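Glycoside hydrolase, family 11\:clostridium cellulosome enzyme, dockerin type i\:polysaccharide (PDB 2C71) removes acetyl groups from xylan, acting as a metal-ion-dependent family 4 acetyl xylan esterase whose fold closely resembles that of peptidoglycan deacetylases. Local coordinates at residues V32-M37 against S57-G62; M37-R42 against G62-S67; P98-P103 against T184-F189; G123-D128 against I151-D156. All coordinates share one frame; numbering follows the deposited sequence. Where two conformers were deposited one is given.

Contact 1 (V32-M37 against S57-G62)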
# COMPACT_ATOMS: atom_id res chain seq x y z
N VAL A 32 -8.05 7.79 10.34
CA VAL A 32 -8.16 7.28 8.98
C VAL A 32 -7.51 5.90 8.85
O VAL A 32 -6.43 5.66 9.38
CB VAL A 32 -7.51 8.24 7.96
CG1 VAL A 32 -7.21 7.50 6.67
CG2 VAL A 32 -8.42 9.43 7.71
N LYS A 33 -8.19 5.00 8.15
CA LYS A 33 -7.64 3.66 7.86
C LYS A 33 -6.94 3.66 6.53
O LYS A 33 -7.39 4.31 5.60
CB LYS A 33 -8.77 2.61 7.85
CG LYS A 33 -9.45 2.48 9.27
CD LYS A 33 -10.54 1.46 9.30
CE LYS A 33 -11.27 1.48 10.71
NZ LYS A 33 -11.81 2.84 11.17
N ALA A 34 -5.90 2.85 6.41
CA ALA A 34 -5.08 2.77 5.19
C ALA A 34 -4.58 1.34 5.03
O ALA A 34 -4.86 0.46 5.84
CB ALA A 34 -3.95 3.77 5.23
N THR A 35 -3.82 1.13 3.96
CA THR A 35 -3.23 -0.17 3.64
C THR A 35 -1.72 0.00 3.44
O THR A 35 -1.31 0.93 2.74
CB THR A 35 -3.85 -0.79 2.39
OG1 THR A 35 -5.29 -0.81 2.54
CG2 THR A 35 -3.37 -2.20 2.14
N PHE A 36 -0.94 -0.86 4.05
CA PHE A 36 0.54 -0.86 3.96
C PHE A 36 0.98 -2.07 3.16
O PHE A 36 0.68 -3.20 3.56
CB PHE A 36 1.16 -0.85 5.35
CG PHE A 36 0.89 0.41 6.11
CD1 PHE A 36 -0.29 0.60 6.82
CD2 PHE A 36 1.81 1.46 6.06
CE1 PHE A 36 -0.53 1.81 7.43
CE2 PHE A 36 1.55 2.66 6.70
CZ PHE A 36 0.37 2.81 7.39
N MET A 37 1.68 -1.84 2.07
CA MET A 37 2.23 -2.91 1.21
C MET A 37 3.69 -3.07 1.63
O MET A 37 4.53 -2.21 1.34
CB MET A 37 2.09 -2.55 -0.28
CG MET A 37 0.69 -2.15 -0.68
SD MET A 37 -0.65 -3.31 -0.35
CE MET A 37 -0.34 -4.49 -1.67
N SER A 57 -4.95 -0.88 14.67
CA SER A 57 -5.48 0.43 14.35
C SER A 57 -6.44 0.42 13.17
O SER A 57 -6.84 1.47 12.67
CB SER A 57 -4.35 1.42 14.12
OG SER A 57 -3.44 1.45 15.17
N GLY A 58 -6.79 -0.79 12.68
CA GLY A 58 -7.75 -0.94 11.60
C GLY A 58 -7.18 -0.89 10.20
O GLY A 58 -7.93 -0.87 9.22
N HIS A 59 -5.86 -0.82 10.08
CA HIS A 59 -5.22 -0.80 8.77
C HIS A 59 -5.11 -2.21 8.24
O HIS A 59 -5.22 -3.20 8.99
CB HIS A 59 -3.84 -0.15 8.86
CG HIS A 59 -3.87 1.20 9.49
ND1 HIS A 59 -4.62 2.21 8.97
CD2 HIS A 59 -3.22 1.66 10.57
CE1 HIS A 59 -4.44 3.25 9.75
NE2 HIS A 59 -3.61 2.96 10.73
N GLU A 60 -4.86 -2.33 6.96
CA GLU A 60 -4.65 -3.60 6.25
C GLU A 60 -3.18 -3.70 5.85
O GLU A 60 -2.54 -2.68 5.56
CB GLU A 60 -5.59 -3.67 5.07
CG GLU A 60 -5.46 -4.92 4.24
CD GLU A 60 -6.54 -5.12 3.22
OE1 GLU A 60 -7.30 -4.17 2.95
OE2 GLU A 60 -6.62 -6.24 2.67
N ILE A 61 -2.68 -4.93 5.75
CA ILE A 61 -1.32 -5.18 5.28
C ILE A 61 -1.41 -6.02 4.00
O ILE A 61 -2.08 -7.08 3.97
CB ILE A 61 -0.48 -5.92 6.36
CG1 ILE A 61 -0.41 -5.08 7.64
CG2 ILE A 61 0.90 -6.24 5.80
CD1 ILE A 61 0.30 -5.80 8.78
N GLY A 62 -0.72 -5.56 2.97
CA GLY A 62 -0.53 -6.31 1.75
C GLY A 62 0.94 -6.61 1.49
O GLY A 62 1.82 -6.29 2.28
O HOH W 1 -6.94 4.30 11.99
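His59 takes over, with its side chain, a bond that a backbone carbonyl would normally provide: its ND1 accepts from Ala34 N at 2.9 Å, the donor lying close to the imidazole plane. CG is anti to the carbonyl carbon and beside the backbone N (chi1 -53°), which swings the ring back along 32-34, and CE1 comes edge-on to Val32 O at 3.1 Å. One face of the ring is covered by Ser57 O. Against the opposite face Phe36 brings its edge, CE1 lying 4.0 Å from His59 CG, in a T-shaped pair with planes at 76°. A flat aromatic residue with a polar rim suits this place: it bonds to the loop before strand 35-38 through its rim, while its face meets Phe36 in the apolar layer, where Leu24 and Leu27 of helix 17-30 also pack.

Beyond His59 the parallel ladder is regular: Glu60 N bonds to Ala34 O, Phe36 N to Glu60 O and Gly62 N to Phe36 O. Thr35 and Glu60 run side by side on one sheet face, their polar ends bonded to Leu185 N and Thr186 OG1. Gly62 lets Met37 SD settle 3.7 Å from its CA, where a CB would collide. Gly58, with positive phi, closes the preceding helix in a Schellman motif and delivers the chain to strand 60-63, completing a classic beta-alpha-beta crossover unit.

Contact 2 (M37-R42 against G62-S67). With MG (magnesium ion), chain B.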
# COMPACT_ATOMS: atom_id res chain seq x y z
N MET A 37 1.68 -1.84 2.07
CA MET A 37 2.23 -2.91 1.21
C MET A 37 3.69 -3.07 1.63
O MET A 37 4.53 -2.21 1.34
CB MET A 37 2.09 -2.55 -0.28
CG MET A 37 0.69 -2.15 -0.68
SD MET A 37 -0.65 -3.31 -0.35
CE MET A 37 -0.34 -4.49 -1.67
N VAL A 38 3.94 -4.12 2.40
CA VAL A 38 5.22 -4.26 3.12
C VAL A 38 6.17 -5.19 2.41
O VAL A 38 5.81 -6.08 1.62
CB VAL A 38 4.99 -4.73 4.58
CG1 VAL A 38 4.12 -3.72 5.33
CG2 VAL A 38 4.43 -6.12 4.66
N VAL A 39 7.44 -4.96 2.68
CA VAL A 39 8.57 -5.68 2.07
C VAL A 39 9.10 -6.67 3.10
O VAL A 39 9.47 -6.32 4.23
CB VAL A 39 9.65 -4.67 1.62
CG1 VAL A 39 10.89 -5.39 1.10
CG2 VAL A 39 9.06 -3.76 0.56
N GLY A 40 9.12 -7.96 2.72
CA GLY A 40 9.41 -9.02 3.66
C GLY A 40 10.73 -8.90 4.41
O GLY A 40 10.80 -9.18 5.61
N GLN A 41 11.78 -8.47 3.73
CA GLN A 41 13.12 -8.18 4.35
C GLN A 41 13.06 -7.31 5.52
O GLN A 41 13.98 -7.36 6.36
CB GLN A 41 14.13 -7.55 3.37
CG GLN A 41 14.79 -8.61 2.53
CD GLN A 41 15.63 -8.07 1.36
OE1 GLN A 41 15.41 -6.97 0.88
NE2 GLN A 41 16.64 -8.85 0.94
N ARG A 42 12.08 -6.42 5.58
CA ARG A 42 11.97 -5.43 6.65
C ARG A 42 11.10 -5.87 7.81
O ARG A 42 11.03 -5.14 8.81
CB ARG A 42 11.41 -4.12 6.09
CG ARG A 42 12.46 -3.26 5.39
CD ARG A 42 11.96 -1.88 5.10
NE ARG A 42 12.91 -0.92 4.56
CZ ARG A 42 13.41 0.11 5.22
NH1 ARG A 42 13.23 0.32 6.52
NH2 ARG A 42 14.15 0.98 4.57
N GLY A 62 -0.72 -5.56 2.97
CA GLY A 62 -0.53 -6.31 1.75
C GLY A 62 0.94 -6.61 1.49
O GLY A 62 1.82 -6.29 2.28
N ASN A 63 1.18 -7.29 0.36
CA ASN A 63 2.49 -7.87 0.05
C ASN A 63 3.18 -7.03 -1.04
O ASN A 63 2.60 -6.86 -2.12
CB ASN A 63 2.25 -9.31 -0.40
CG ASN A 63 3.46 -10.16 -0.56
OD1 ASN A 63 4.48 -9.75 -1.13
ND2 ASN A 63 3.38 -11.42 -0.10
N HIS A 64 4.40 -6.52 -0.76
CA HIS A 64 5.18 -5.80 -1.78
C HIS A 64 6.48 -6.60 -2.07
O HIS A 64 7.51 -6.00 -2.45
CB HIS A 64 5.51 -4.39 -1.25
CG HIS A 64 5.99 -3.40 -2.28
ND1 HIS A 64 5.52 -3.35 -3.58
CD2 HIS A 64 6.85 -2.34 -2.15
CE1 HIS A 64 6.12 -2.34 -4.22
NE2 HIS A 64 6.91 -1.71 -3.38
N SER A 65 6.41 -7.93 -1.91
CA SER A 65 7.53 -8.84 -2.17
C SER A 65 8.57 -8.87 -1.06
O SER A 65 8.51 -8.04 -0.14
CB SER A 65 8.22 -8.57 -3.52
OG SER A 65 9.39 -7.76 -3.39
N TRP A 66 9.51 -9.81 -1.17
CA TRP A 66 10.56 -9.94 -0.16
C TRP A 66 11.54 -8.77 -0.18
O TRP A 66 12.15 -8.47 0.87
CB TRP A 66 11.30 -11.27 -0.34
CG TRP A 66 12.31 -11.53 0.73
CD1 TRP A 66 13.67 -11.44 0.61
CD2 TRP A 66 12.05 -11.92 2.07
NE1 TRP A 66 14.26 -11.75 1.82
CE2 TRP A 66 13.29 -12.04 2.73
CE3 TRP A 66 10.88 -12.18 2.78
CZ2 TRP A 66 13.37 -12.39 4.09
CZ3 TRP A 66 10.97 -12.51 4.12
CH2 TRP A 66 12.20 -12.62 4.75
N SER A 67 11.75 -8.17 -1.35
CA SER A 67 12.80 -7.17 -1.50
C SER A 67 12.35 -6.07 -2.45
O SER A 67 11.14 -5.76 -2.56
CB SER A 67 14.11 -7.84 -1.90
OG SER A 67 15.23 -6.95 -1.81
MG MG B . 8.35 -0.09 -3.86
O HOH W 2 17.26 -11.15 2.49
O HOH W 3 6.94 1.36 -4.14
O HOH W 4 9.83 -1.49 -4.01
O HOH W 5 9.82 1.34 -4.22
O HOH W 6 8.02 -0.35 -6.01
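Beyond the Met37-Gly62 pair, the C-terminal ends of two parallel strands of a beta-alpha-beta unit run out into loops, and one of these carries a magnesium ligand. Backbone bonds continue the pairing: Val38 N reaches Gly62 O, His64 N reaches Val38 O at 2.8 Å, and past the strands Gly40 N and Gln41 N bond to Ser65 O and Trp66 O.

Two side-chain turns shape the second loop. Asn63 OD1 accepts from Ser65 N at 2.8 Å in an Asx turn, and Ser65 OG accepts from Ser67 N in an ST turn. Short polar side chains suit these places because they fold back onto their own backbone. Across the contact, Ser67 OG donates to Gln41 OE1.

Apolar contact centres on Trp66, whose indole lies flat over the Gly40-Gln41 peptide. Its CE3 is 3.6 Å from Gly40 CA, too close for any CB, so glycine fits here. Gln41 CG sits over the five-membered ring, 3.7 Å from its centroid, a CH-pi contact. Gln41 was modelled in two conformers, and both its side-chain contacts are those of the one described. Val39 CG2 meets the imidazole obliquely, 3.8 Å from His64 CD2.

Within these segments His64 supplies the metal ligand; Asp13 and four waters complete the shell. Its CG is anti to the backbone N (chi1 -165°), which carries the ring out to the ion, while ND1 is held by Arg102 O. His64 NE2 binds magnesium at 2.2 Å, opposite water 5.

Contact 3 (P98-P103 against T184-F189)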
# COMPACT_ATOMS: atom_id res chain seq x y z
N PRO A 98 -2.07 -11.92 3.51
CA PRO A 98 -2.36 -10.78 2.63
C PRO A 98 -3.39 -11.16 1.56
O PRO A 98 -3.41 -12.33 1.17
CB PRO A 98 -1.00 -10.47 2.01
CG PRO A 98 -0.04 -10.78 3.13
CD PRO A 98 -0.67 -11.89 3.97
N LYS A 99 -4.20 -10.22 1.09
CA LYS A 99 -5.14 -10.48 -0.00
C LYS A 99 -4.74 -9.73 -1.27
O LYS A 99 -5.31 -9.95 -2.35
CB LYS A 99 -6.56 -10.08 0.41
CG LYS A 99 -7.20 -11.01 1.43
CD LYS A 99 -8.71 -10.89 1.42
CE LYS A 99 -9.25 -10.51 2.79
NZ LYS A 99 -10.38 -9.55 2.69
N PHE A 100 -3.75 -8.86 -1.14
CA PHE A 100 -3.33 -7.94 -2.19
C PHE A 100 -1.81 -7.93 -2.34
O PHE A 100 -1.09 -8.08 -1.34
CB PHE A 100 -3.82 -6.53 -1.88
CG PHE A 100 -5.33 -6.41 -1.87
CD1 PHE A 100 -6.01 -6.26 -3.04
CD2 PHE A 100 -6.04 -6.47 -0.70
CE1 PHE A 100 -7.41 -6.18 -3.04
CE2 PHE A 100 -7.42 -6.38 -0.69
CZ PHE A 100 -8.11 -6.25 -1.85
N PHE A 101 -1.39 -7.76 -3.58
CA PHE A 101 0.04 -7.68 -3.97
C PHE A 101 0.24 -6.42 -4.79
O PHE A 101 -0.54 -6.15 -5.70
CB PHE A 101 0.37 -8.90 -4.85
CG PHE A 101 1.74 -8.89 -5.49
CD1 PHE A 101 2.89 -8.82 -4.72
CD2 PHE A 101 1.86 -8.97 -6.86
CE1 PHE A 101 4.16 -8.84 -5.35
CE2 PHE A 101 3.12 -9.01 -7.46
CZ PHE A 101 4.25 -8.97 -6.70
N ARG A 102 1.31 -5.68 -4.51
CA ARG A 102 1.73 -4.59 -5.34
C ARG A 102 3.06 -4.94 -5.95
O ARG A 102 4.07 -5.08 -5.22
CB ARG A 102 1.91 -3.28 -4.59
CG ARG A 102 2.40 -2.18 -5.54
CD ARG A 102 2.11 -0.83 -5.08
NE ARG A 102 0.69 -0.53 -5.03
CZ ARG A 102 0.07 0.19 -4.10
NH1 ARG A 102 0.71 0.66 -3.03
NH2 ARG A 102 -1.24 0.39 -4.19
N PRO A 103 3.14 -5.13 -7.27
CA PRO A 103 4.41 -5.52 -7.89
C PRO A 103 5.46 -4.46 -7.65
O PRO A 103 5.21 -3.25 -7.83
CB PRO A 103 4.09 -5.66 -9.39
CG PRO A 103 2.67 -5.74 -9.47
CD PRO A 103 2.05 -5.08 -8.24
N THR A 184 -9.76 0.84 3.66
CA THR A 184 -8.72 -0.15 3.31
C THR A 184 -9.02 -0.73 1.93
O THR A 184 -10.12 -0.57 1.41
CB THR A 184 -8.63 -1.28 4.32
OG1 THR A 184 -9.81 -2.05 4.24
CG2 THR A 184 -8.36 -0.79 5.76
N LEU A 185 -8.06 -1.46 1.33
CA LEU A 185 -8.34 -2.12 0.05
C LEU A 185 -9.48 -3.11 0.18
O LEU A 185 -10.36 -3.15 -0.69
CB LEU A 185 -7.08 -2.80 -0.51
CG LEU A 185 -6.00 -1.84 -1.00
CD1 LEU A 185 -4.75 -2.64 -1.44
CD2 LEU A 185 -6.48 -1.01 -2.16
N THR A 186 -9.48 -3.92 1.22
CA THR A 186 -10.55 -4.90 1.38
C THR A 186 -11.89 -4.18 1.47
O THR A 186 -12.88 -4.62 0.87
CB THR A 186 -10.31 -5.84 2.60
OG1 THR A 186 -9.29 -6.78 2.25
CG2 THR A 186 -11.54 -6.59 3.04
N GLU A 187 -11.94 -3.10 2.25
CA GLU A 187 -13.17 -2.36 2.39
C GLU A 187 -13.61 -1.73 1.08
O GLU A 187 -14.81 -1.70 0.75
CB GLU A 187 -13.00 -1.29 3.45
CG GLU A 187 -12.95 -1.78 4.88
CD GLU A 187 -12.39 -0.77 5.91
OE1 GLU A 187 -11.96 0.39 5.55
OE2 GLU A 187 -12.35 -1.17 7.14
N LEU A 188 -12.66 -1.20 0.29
CA LEU A 188 -13.00 -0.60 -0.99
C LEU A 188 -13.71 -1.61 -1.90
O LEU A 188 -14.76 -1.33 -2.47
CB LEU A 188 -11.73 -0.08 -1.66
CG LEU A 188 -11.93 0.56 -3.02
CD1 LEU A 188 -12.92 1.73 -2.94
CD2 LEU A 188 -10.58 1.03 -3.64
N PHE A 189 -13.14 -2.80 -2.04
CA PHE A 189 -13.77 -3.85 -2.83
C PHE A 189 -15.15 -4.18 -2.27
O PHE A 189 -16.14 -4.26 -2.99
CB PHE A 189 -12.91 -5.09 -2.88
CG PHE A 189 -11.81 -5.04 -3.95
CD1 PHE A 189 -10.71 -4.20 -3.81
CD2 PHE A 189 -11.90 -5.83 -5.07
CE1 PHE A 189 -9.70 -4.21 -4.83
CE2 PHE A 189 -10.93 -5.85 -6.04
CZ PHE A 189 -9.86 -5.02 -5.92
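Lys99 stretches to Thr186 of the helix: in the conformer described its NZ donates to OG1 at 3.0 Å, and NZ also touches the methyl CG2. The lysine was modelled in two conformers and is exposed, so this bond is tentative. A long, flexible chain suits the place because it bends at its third and fourth torsions to bring the ammonium across the threonine. The same Thr186 OG1 has its stronger partner in Glu60 OE2.

Phe100, next along the strand, carries the contact. With CG anti to the carbonyl carbon and beside the backbone N (chi1 -64°), its ring is laid against the first turn of the helix. Leu185 CB comes down over one face, 3.8 Å from the ring centroid and 18° off the normal, a CH-pi contact, while Leu185 CD1 lies against Phe100 CG. At the ring edge Thr186 OG1 lies near the plane, 3.5 Å from Phe100 CE2. Phe189, one turn further on, meets the Phe100 ring obliquely, its CE1 3.5 Å from Phe100 CE1 and the planes 49° apart. A large flat side chain can touch three helix residues at once. Further along, Arg102 NH1 makes a salt bridge with Asp12.

The first turn of this helix is fixed by a capping box: Glu187 N donates to Thr184 OG1 and Thr184 N to Glu187 OE1.

Around the two segments, strand 100-101 bonds to Asn63 and Val119 through its backbone. On the helix, Leu185 and Leu188 pack on strands 6-12 and 151-155, while Phe189 meets Tyr204 edge-to-face.

Contact 4 (G123-D128 against I151-D156)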
# COMPACT_ATOMS: atom_id res chain seq x y z
N GLY A 123 -2.16 1.95 -8.74
CA GLY A 123 -2.77 3.15 -8.19
C GLY A 123 -2.16 4.42 -8.73
O GLY A 123 -1.14 4.44 -9.43
N LEU A 124 -2.79 5.52 -8.37
CA LEU A 124 -2.38 6.89 -8.68
C LEU A 124 -1.10 7.21 -7.90
O LEU A 124 -1.09 7.14 -6.69
CB LEU A 124 -3.50 7.84 -8.22
CG LEU A 124 -3.22 9.36 -8.30
CD1 LEU A 124 -3.18 9.80 -9.77
CD2 LEU A 124 -4.27 10.12 -7.50
N THR A 125 -0.05 7.63 -8.60
CA THR A 125 1.17 8.01 -7.92
C THR A 125 1.25 9.52 -7.79
O THR A 125 0.50 10.26 -8.43
CB THR A 125 2.38 7.45 -8.66
OG1 THR A 125 2.44 8.02 -9.95
CG2 THR A 125 2.36 5.93 -8.77
N ALA A 126 2.21 9.99 -6.98
CA ALA A 126 2.27 11.39 -6.58
C ALA A 126 3.70 11.91 -6.47
O ALA A 126 3.96 12.87 -5.76
CB ALA A 126 1.52 11.62 -5.28
N ASN A 127 4.64 11.25 -7.16
CA ASN A 127 6.03 11.69 -7.22
C ASN A 127 6.66 11.78 -5.83
O ASN A 127 7.61 12.53 -5.62
CB ASN A 127 6.18 12.98 -8.02
CG ASN A 127 5.75 12.84 -9.45
OD1 ASN A 127 5.23 13.79 -10.04
ND2 ASN A 127 5.95 11.70 -10.04
N ASP A 128 6.19 10.93 -4.89
CA ASP A 128 6.65 11.05 -3.51
C ASP A 128 7.87 10.22 -3.20
O ASP A 128 8.26 10.12 -2.03
CB ASP A 128 5.52 10.81 -2.50
CG ASP A 128 5.28 9.36 -2.18
OD1 ASP A 128 5.33 8.55 -3.12
OD2 ASP A 128 5.03 9.06 -0.97
N ILE A 151 -7.28 4.11 -5.98
CA ILE A 151 -6.24 3.60 -5.09
C ILE A 151 -5.07 4.58 -5.18
O ILE A 151 -4.58 4.82 -6.28
CB ILE A 151 -5.84 2.19 -5.46
CG1 ILE A 151 -7.01 1.20 -5.35
CG2 ILE A 151 -4.62 1.73 -4.65
CD1 ILE A 151 -6.73 -0.20 -5.95
N ILE A 152 -4.68 5.18 -4.07
CA ILE A 152 -3.60 6.18 -4.02
C ILE A 152 -2.33 5.46 -3.59
O ILE A 152 -2.30 4.84 -2.52
CB ILE A 152 -3.92 7.26 -2.98
CG1 ILE A 152 -5.26 7.97 -3.25
CG2 ILE A 152 -2.77 8.27 -2.93
CD1 ILE A 152 -5.76 8.76 -2.10
N LEU A 153 -1.29 5.52 -4.41
CA LEU A 153 0.01 4.88 -4.16
C LEU A 153 0.97 5.96 -3.62
O LEU A 153 1.42 6.85 -4.37
CB LEU A 153 0.54 4.24 -5.41
CG LEU A 153 1.79 3.36 -5.26
CD1 LEU A 153 2.02 2.61 -6.58
CD2 LEU A 153 3.05 4.08 -4.84
N LEU A 154 1.27 5.91 -2.32
CA LEU A 154 2.30 6.67 -1.66
C LEU A 154 3.33 5.72 -1.06
O LEU A 154 3.17 4.51 -1.08
CB LEU A 154 1.67 7.59 -0.57
CG LEU A 154 0.76 8.67 -1.11
CD1 LEU A 154 0.03 9.36 0.07
CD2 LEU A 154 1.57 9.73 -1.93
N HIS A 155 4.40 6.30 -0.52
CA HIS A 155 5.45 5.52 0.17
C HIS A 155 5.51 5.98 1.61
O HIS A 155 5.66 7.18 1.89
CB HIS A 155 6.82 5.78 -0.47
CG HIS A 155 6.91 5.29 -1.89
ND1 HIS A 155 6.33 5.95 -2.95
CD2 HIS A 155 7.45 4.16 -2.40
CE1 HIS A 155 6.53 5.24 -4.06
NE2 HIS A 155 7.19 4.14 -3.74
N ASP A 156 5.47 5.03 2.55
CA ASP A 156 5.79 5.42 3.94
C ASP A 156 7.28 5.54 4.12
O ASP A 156 7.74 6.29 4.99
CB ASP A 156 5.13 4.60 5.02
CG ASP A 156 5.31 3.11 4.87
OD1 ASP A 156 5.19 2.58 3.75
OD2 ASP A 156 5.46 2.46 5.96
O HOH W 7 3.61 8.19 -5.23
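Asp128 and Leu124 tie a loop to the strand that carries His155 and Ile152, an irregular strand-loop pairing beside the metal site. The two segments run 28° apart, but only one bridge forms, Leu124 with Ile152. Leu124 N bonds to Ile151 O, nearly along the C=O axis, and Leu153 N to Leu124 O. Before it, Gly123 lies with its CA 3.1 Å from Ile151 O; its positive phi and this tight approach both favour glycine.

Past the bridge water 7 links the two: it accepts from Ala126 N and donates to Leu153 O and Asp128 OD1. Asp128 then turns back with CG between the backbone N and the carbonyl carbon (chi1 85°), which lets the short carboxylate grip His155 twice. OD1 accepts from ND1 at 2.8 Å on its syn side, though 29° out of the carboxylate plane, and OD2 accepts from His155 N at 2.9 Å by its syn lone pair. Thr164 OG1 bonds to OD2 too. This His-carboxylate hydrogen bond places His155, its side chain about 4 Å from the magnesium, at the metal site of the NodB homology domain. Ala126 CB meets Leu154 CD2 at 3.8 Å, a small methyl that fits between strand 151-155 and helix 135-145, where it also touches Val142. On its other side strand 151-155 bonds through Ile152 and Leu154 to strand 6-12, and Ile151 rests on helix 185-192.

How the contacts relate
Contacts 1 and 2 are successive parts of one strand pair, sharing Met37 and Gly62, with centres about 14 Å apart. Contact 3 underlies the Glu60 side of contact 1, where Glu60 OE2 meets Thr186 OG1 at 2.7 Å, and it also serves contact 2: Arg102 O holds His64 ND1 at 2.8 Å, a second-shell link behind a metal ligand. Contact 4 brings His155 to about 4 Å from the magnesium that His64 and Asp13 bind. Contact 2 reaches the ion from the loop after strand 60-63 and contact 4 from strand 151-155; the nearest atoms of the two contacts are about 5 Å apart. Between contacts 3 and 4, Leu185 CD2 packs on Ile151 CD1 at 3.9 Å.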